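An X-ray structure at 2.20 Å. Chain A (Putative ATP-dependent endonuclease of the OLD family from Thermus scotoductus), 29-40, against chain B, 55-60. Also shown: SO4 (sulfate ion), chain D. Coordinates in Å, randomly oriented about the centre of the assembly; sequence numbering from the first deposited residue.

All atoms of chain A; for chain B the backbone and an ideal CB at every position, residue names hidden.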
# COMPACT_ATOMS: atom_id res chain seq x y z
N PRO A 29 -6.35 10.44 14.19
CA PRO A 29 -5.00 10.75 13.68
C PRO A 29 -4.49 9.70 12.69
O PRO A 29 -5.00 8.58 12.56
CB PRO A 29 -4.14 10.77 14.94
CG PRO A 29 -5.12 11.02 16.06
CD PRO A 29 -6.34 10.24 15.64
N ASN A 30 -3.42 10.10 12.00
CA ASN A 30 -2.85 9.32 10.91
C ASN A 30 -2.09 8.11 11.43
O ASN A 30 -1.21 8.24 12.29
CB ASN A 30 -1.93 10.20 10.06
CG ASN A 30 -2.69 11.22 9.25
OD1 ASN A 30 -3.87 11.03 8.95
ND2 ASN A 30 -2.02 12.30 8.88
N GLY A 31 -2.40 6.94 10.87
CA GLY A 31 -1.80 5.69 11.30
C GLY A 31 -2.49 5.06 12.49
O GLY A 31 -2.10 3.96 12.90
N ALA A 32 -3.50 5.72 13.04
CA ALA A 32 -4.19 5.27 14.23
C ALA A 32 -5.33 4.30 13.93
O ALA A 32 -6.06 3.93 14.86
CB ALA A 32 -4.72 6.48 15.02
N GLY A 33 -5.53 3.89 12.67
CA GLY A 33 -6.49 2.85 12.30
C GLY A 33 -7.53 3.27 11.27
O GLY A 33 -8.20 2.39 10.69
N LYS A 34 -7.71 4.57 11.05
CA LYS A 34 -8.68 5.16 10.13
C LYS A 34 -8.74 4.44 8.78
O LYS A 34 -9.78 3.89 8.40
CB LYS A 34 -8.30 6.64 9.93
CG LYS A 34 -9.40 7.57 9.47
CD LYS A 34 -9.17 9.03 9.99
CE LYS A 34 -8.06 9.79 9.26
NZ LYS A 34 -6.69 9.53 9.80
N THR A 35 -7.63 4.47 8.04
CA THR A 35 -7.60 3.92 6.70
C THR A 35 -7.68 2.40 6.72
O THR A 35 -8.24 1.78 5.81
CB THR A 35 -6.34 4.40 5.97
OG1 THR A 35 -6.39 5.83 5.85
CG2 THR A 35 -6.23 3.80 4.59
N THR A 36 -7.15 1.78 7.78
CA THR A 36 -7.17 0.33 7.89
C THR A 36 -8.60 -0.19 8.05
O THR A 36 -8.94 -1.26 7.53
CB THR A 36 -6.27 -0.10 9.05
OG1 THR A 36 -4.93 0.36 8.80
CG2 THR A 36 -6.27 -1.62 9.20
N ILE A 37 -9.46 0.56 8.75
CA ILE A 37 -10.88 0.21 8.76
C ILE A 37 -11.42 0.16 7.33
O ILE A 37 -12.07 -0.81 6.93
CB ILE A 37 -11.68 1.21 9.62
CG1 ILE A 37 -11.37 0.98 11.11
CG2 ILE A 37 -13.18 1.08 9.35
CD1 ILE A 37 -11.96 2.03 12.03
N LEU A 38 -11.16 1.20 6.54
CA LEU A 38 -11.67 1.21 5.18
C LEU A 38 -11.11 0.05 4.36
O LEU A 38 -11.86 -0.59 3.60
CB LEU A 38 -11.36 2.53 4.49
CG LEU A 38 -11.93 3.77 5.16
CD1 LEU A 38 -11.75 4.96 4.25
CD2 LEU A 38 -13.40 3.56 5.49
N ARG A 39 -9.81 -0.24 4.48
CA ARG A 39 -9.22 -1.32 3.69
C ARG A 39 -9.82 -2.67 4.06
O ARG A 39 -10.01 -3.54 3.20
CB ARG A 39 -7.70 -1.33 3.84
CG ARG A 39 -7.03 -0.00 3.48
CD ARG A 39 -6.87 0.23 1.97
NE ARG A 39 -5.45 0.29 1.59
CZ ARG A 39 -4.69 1.38 1.67
NH1 ARG A 39 -5.20 2.53 2.11
NH2 ARG A 39 -3.41 1.32 1.32
N ALA A 40 -10.14 -2.87 5.35
CA ALA A 40 -10.74 -4.12 5.77
C ALA A 40 -12.09 -4.35 5.09
O ALA A 40 -12.40 -5.47 4.66
CB ALA A 40 -10.90 -4.15 7.29
N UNK B 55 4.61 10.83 0.73
CA UNK B 55 4.85 10.09 1.95
C UNK B 55 3.57 9.95 2.76
O UNK B 55 2.66 10.78 2.68
CB UNK B 55 5.94 10.77 2.78
N UNK B 56 3.50 8.87 3.55
CA UNK B 56 2.53 8.74 4.62
C UNK B 56 3.23 9.10 5.94
O UNK B 56 4.28 8.53 6.27
CB UNK B 56 1.94 7.33 4.66
N UNK B 57 2.68 10.07 6.65
CA UNK B 57 3.22 10.54 7.93
C UNK B 57 2.22 10.17 9.02
O UNK B 57 1.10 10.71 9.02
CB UNK B 57 3.48 12.05 7.91
N UNK B 58 2.58 9.31 9.98
CA UNK B 58 3.94 8.82 10.20
C UNK B 58 4.27 7.43 9.63
O UNK B 58 5.40 6.97 9.82
CB UNK B 58 4.20 8.80 11.71
N UNK B 59 3.31 6.80 8.95
CA UNK B 59 3.45 5.43 8.45
C UNK B 59 4.81 5.11 7.83
O UNK B 59 5.31 3.98 7.95
CB UNK B 59 2.36 5.16 7.41
N UNK B 60 5.44 6.08 7.16
CA UNK B 60 6.64 5.79 6.39
C UNK B 60 7.93 5.97 7.18
O UNK B 60 9.00 5.57 6.70
CB UNK B 60 6.68 6.68 5.15
S SO4 D . -4.61 5.16 8.99
O1 SO4 D . -4.81 5.10 10.43
O2 SO4 D . -5.80 5.72 8.36
O3 SO4 D . -3.47 6.02 8.69
O4 SO4 D . -4.36 3.82 8.47

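Chain A offers a loop, A:Pro29 to A:Gly33, that folds around a sulfate and runs into a helix at A:Lys34. The backbone N of A:Gly31 reaches sulfate O3 at 2.6 Å, and the N of A:Gly33 reaches sulfate O1 at 2.6 Å. Chain B approaches beside this loop.

Position 55 has nothing of chain A within 5.5 Å of its ideal CB, so the contact sets no rule here. The deposited residue is B:Phe55, which makes no contact with chain A.

Position 56 points its CA-to-CB bond sideways, and the ideal CB touches nothing. A short side chain would therefore stop in open space; only a long one can span the gap to A:Thr35 and A:Arg39 on the helix. Beside A:Arg39 an acidic or neutral polar group would look the easier choice, though a long, flexible side chain of any kind could reach. The residue is B:Arg56. Its NH2 comes to 3.8 Å from CG2 of A:Thr35 and to 3.3 Å from NH1 of A:Arg39. The two guanidinium groups meet edge to edge, near each other's planes, and since both atoms are donors this is a close approach of like charges, not a hydrogen bond.

At 57 the CB again points sideways, with no chain A atom close, so the side chain is loosely specified. The backbone makes the contact: the carbonyl O lies 3.2 Å from CB of A:Asn30. A branched aliphatic suits the extended backbone angles, though other residues would too. It is B:Ile57, whose end leads away from chain A.

Position 58 follows a cis peptide bond, readable from the backbone, and that argues strongly for proline. CA-to-CB points sideways, the ideal CB standing 5.5 Å from O of A:Asn30, so a side chain growing straight outward would gain little; a ring closing back onto the backbone N lies nearer the loop. B:Pro58 places its CD 3.2 Å from O of A:Asn30 and 4.0 Å from CB of A:Asn30, packing on the turn without a hydrogen bond.

Position 59 holds the CA nearest to A:Gly31, at 6.0 Å CA to CA. Its CB points sideways, but the sulfate lies within reach of a longer side chain, so a donor such as glutamine, lysine or arginine would fit, while an acid would meet an anion. The end of B:Gln59 comes nearer the loop: NE2 lies 3.7 Å from N of A:Gly31 and 2.6 Å from sulfate O3. The backbone angles of A:Gly31 by themselves call for glycine, since a CB would be jammed against the carbonyl O of A:Asn30; that ideal CB would also lie 3.6 Å from CD of B:Pro58 and 3.8 Å from CD of B:Gln59.

Position 60 is out of reach of chain A, but its CB lies on the side of the backbone N of 56, where a short acceptor could close the loop. B:Asp60 does so, OD2 accepting from N of B:Arg56 at 2.8 Å.

Chain B 55-60: FRIPQD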
# COMPACT_ATOMS: atom_id res chain seq x y z
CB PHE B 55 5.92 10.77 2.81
CG PHE B 55 7.30 10.71 2.23
CD1 PHE B 55 7.73 11.66 1.31
CD2 PHE B 55 8.18 9.71 2.61
CE1 PHE B 55 9.02 11.61 0.78
CE2 PHE B 55 9.46 9.65 2.08
CZ PHE B 55 9.88 10.59 1.16
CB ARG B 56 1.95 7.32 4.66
CG ARG B 56 1.39 6.83 3.32
CD ARG B 56 0.68 5.48 3.43
NE ARG B 56 -0.78 5.61 3.27
CZ ARG B 56 -1.63 4.58 3.21
NH1 ARG B 56 -1.19 3.33 3.29
NH2 ARG B 56 -2.94 4.81 3.06
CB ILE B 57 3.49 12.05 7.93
CG1 ILE B 57 4.56 12.41 6.90
CG2 ILE B 57 3.93 12.51 9.31
CD1 ILE B 57 4.05 12.43 5.49
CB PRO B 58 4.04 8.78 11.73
CG PRO B 58 2.57 8.62 12.21
CD PRO B 58 1.66 8.83 11.03
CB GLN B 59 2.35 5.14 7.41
CG GLN B 59 0.94 4.95 7.98
CD GLN B 59 0.03 6.18 7.82
OE1 GLN B 59 0.47 7.32 8.01
NE2 GLN B 59 -1.23 5.95 7.47
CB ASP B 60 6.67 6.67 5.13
CG ASP B 60 5.70 6.17 4.06
OD1 ASP B 60 5.21 5.01 4.18
OD2 ASP B 60 5.43 6.93 3.09
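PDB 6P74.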